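Local coordinates for protein probable TonB-dependent siderophore receptor PiuA (Acinetobacter baumannii, PDB 5FP1) that probably takes up iron across the bacterial outer membrane by binding ferric siderophores at the cell surface, and may bind ferric enterobactin with micromolar affinity, at residues V44-K49 against V114-V119. Residues are numbered along the deposited sequence; the frame is centred on the assembly and turned at random.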
loop_
_atom_site.group_PDB
_atom_site.type_symbol
_atom_site.label_atom_id
_atom_site.label_comp_id
_atom_site.label_asym_id
_atom_site.label_seq_id
_atom_site.Cartn_x
_atom_site.Cartn_y
_atom_site.Cartn_z
ATOM N N VAL A 44 -0.958 9.120 12.841
ATOM C CA VAL A 44 0.132 8.338 12.231
ATOM C C VAL A 44 0.226 7.031 12.998
ATOM O O VAL A 44 0.228 7.040 14.245
ATOM C CB VAL A 44 1.482 9.054 12.358
ATOM C CG1 VAL A 44 2.598 8.256 11.671
ATOM C CG2 VAL A 44 1.431 10.453 11.807
ATOM N N SER A 45 0.180 5.909 12.275
ATOM C CA SER A 45 0.403 4.586 12.867
ATOM C C SER A 45 1.731 4.043 12.353
ATOM O O SER A 45 2.022 4.108 11.152
ATOM C CB SER A 45 -0.677 3.596 12.467
ATOM O OG SER A 45 -1.928 3.913 13.064
ATOM N N VAL A 46 2.501 3.437 13.233
ATOM C CA VAL A 46 3.756 2.801 12.815
ATOM C C VAL A 46 3.680 1.302 13.023
ATOM O O VAL A 46 3.392 0.821 14.119
ATOM C CB VAL A 46 4.957 3.396 13.551
ATOM C CG1 VAL A 46 6.254 2.722 13.095
ATOM C CG2 VAL A 46 5.032 4.891 13.305
ATOM N N ILE A 47 3.852 0.559 11.942
ATOM C CA ILE A 47 4.001 -0.877 12.031
ATOM C C ILE A 47 5.449 -1.138 12.442
ATOM O O ILE A 47 6.375 -1.028 11.642
ATOM C CB ILE A 47 3.687 -1.577 10.700
ATOM C CG1 ILE A 47 2.315 -1.168 10.199
ATOM C CG2 ILE A 47 3.716 -3.078 10.905
ATOM C CD1 ILE A 47 1.984 -1.719 8.819
ATOM N N SER A 48 5.653 -1.439 13.720
ATOM C CA SER A 48 6.997 -1.428 14.285
ATOM C C SER A 48 7.833 -2.649 13.880
ATOM O O SER A 48 7.307 -3.691 13.501
ATOM C CB SER A 48 6.911 -1.367 15.804
ATOM O OG SER A 48 6.348 -2.558 16.308
ATOM N N LYS A 49 9.137 -2.507 14.011
ATOM C CA LYS A 49 10.100 -3.597 13.849
ATOM C C LYS A 49 9.681 -4.820 14.644
ATOM O O LYS A 49 9.663 -5.943 14.116
ATOM C CB LYS A 49 11.477 -3.121 14.282
ATOM C CG LYS A 49 12.599 -4.133 14.120
ATOM C CD LYS A 49 13.913 -3.489 14.544
ATOM C CE LYS A 49 15.140 -4.283 14.125
ATOM N NZ LYS A 49 15.305 -5.460 14.990
ATOM N N VAL A 114 12.887 -3.814 5.196
ATOM C CA VAL A 114 12.066 -2.795 5.857
ATOM C C VAL A 114 12.275 -2.802 7.376
ATOM O O VAL A 114 12.094 -3.814 8.024
ATOM C CB VAL A 114 10.576 -3.010 5.568
ATOM C CG1 VAL A 114 9.726 -1.984 6.300
ATOM C CG2 VAL A 114 10.300 -2.936 4.087
ATOM N N GLU A 115 12.618 -1.638 7.921
ATOM C CA GLU A 115 12.704 -1.408 9.373
ATOM C C GLU A 115 11.309 -1.262 10.008
ATOM O O GLU A 115 10.959 -1.935 10.975
ATOM C CB GLU A 115 13.509 -0.109 9.585
ATOM C CG GLU A 115 13.748 0.278 11.041
ATOM C CD GLU A 115 14.830 -0.572 11.719
ATOM O OE1 GLU A 115 15.581 -1.305 11.036
ATOM O OE2 GLU A 115 14.925 -0.508 12.949
ATOM N N GLN A 116 10.502 -0.360 9.442
ATOM C CA GLN A 116 9.137 -0.112 9.913
ATOM C C GLN A 116 8.313 0.506 8.800
ATOM O O GLN A 116 8.863 0.944 7.813
ATOM C CB GLN A 116 9.119 0.821 11.139
ATOM C CG GLN A 116 9.615 2.217 10.868
ATOM C CD GLN A 116 10.097 2.937 12.118
ATOM O OE1 GLN A 116 10.633 2.320 13.029
ATOM N NE2 GLN A 116 9.948 4.246 12.135
ATOM N N VAL A 117 6.988 0.507 8.959
ATOM C CA VAL A 117 6.105 1.090 7.964
ATOM C C VAL A 117 5.298 2.185 8.674
ATOM O O VAL A 117 4.700 1.945 9.714
ATOM C CB VAL A 117 5.109 0.054 7.398
ATOM C CG1 VAL A 117 4.264 0.701 6.312
ATOM C CG2 VAL A 117 5.837 -1.157 6.846
ATOM N N GLU A 118 5.310 3.385 8.123
ATOM C CA GLU A 118 4.601 4.500 8.708
ATOM C C GLU A 118 3.391 4.845 7.873
ATOM O O GLU A 118 3.515 5.213 6.669
ATOM C CB GLU A 118 5.534 5.701 8.836
ATOM C CG GLU A 118 6.774 5.391 9.659
ATOM C CD GLU A 118 7.604 6.610 9.999
ATOM O OE1 GLU A 118 7.251 7.754 9.588
ATOM O OE2 GLU A 118 8.619 6.406 10.684
ATOM N N VAL A 119 2.217 4.738 8.492
ATOM C CA VAL A 119 0.959 5.057 7.812
ATOM C C VAL A 119 0.425 6.403 8.291
ATOM O O VAL A 119 -0.016 6.543 9.449
ATOM C CB VAL A 119 -0.081 3.978 8.062
ATOM C CG1 VAL A 119 -1.337 4.232 7.249
ATOM C CG2 VAL A 119 0.485 2.590 7.725
HETATM O O HOH W 1 10.050 0.245 14.687
#
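Gln-116 slants across Val-46, its side chain passing CG1. Its CB sits 3.3 Å from Ile-47 O and also touches Val-46 CG1. With CG between the backbone N and the carbonyl carbon (chi1 65°), the extended chain is carried past that methyl: CD lies 4.0 Å from Val-46 CG1, with CG and NE2 close behind. At the tip the amide divides its work: a water donates to OE1 and accepts from Lys-49 N, 3.0 Å from the water oxygen, while NE2 donates to Glu-118 OE2 at 2.9 Å, nearly in the amide plane and on the anti lone pair. An amide suits this place because it can accept and donate at once. Ser-28 OG bonds to Glu-118 OE1, Ala-29 N also reaches OE2, and CG lies beside Val-46 CG2. Strand 43-47 is the edge of the mixed sheet in the plug domain, which fills the barrel of TonB-dependent receptors, and runs antiparallel to 114-121. Two hydrogen-bonded pairs, Ser-45 with Val-119 and Ile-47 with Val-117, join them; Val-119 N to Ser-45 O is almost straight at 172°. On the face away from Val-46 and Glu-118, Ile-47 and Val-117, beta-branched and so favouring extended backbone, lie side by side, pointing the same way, CD1 3.9 Å from Val-117 CB. Ser-48 OG N-caps helix 49-55 through Leu-51 N. Lys-49 CD touches Glu-115 OE2, but NZ stays 5.4 Å from Glu-115 OE2 and bridges to Glu-53.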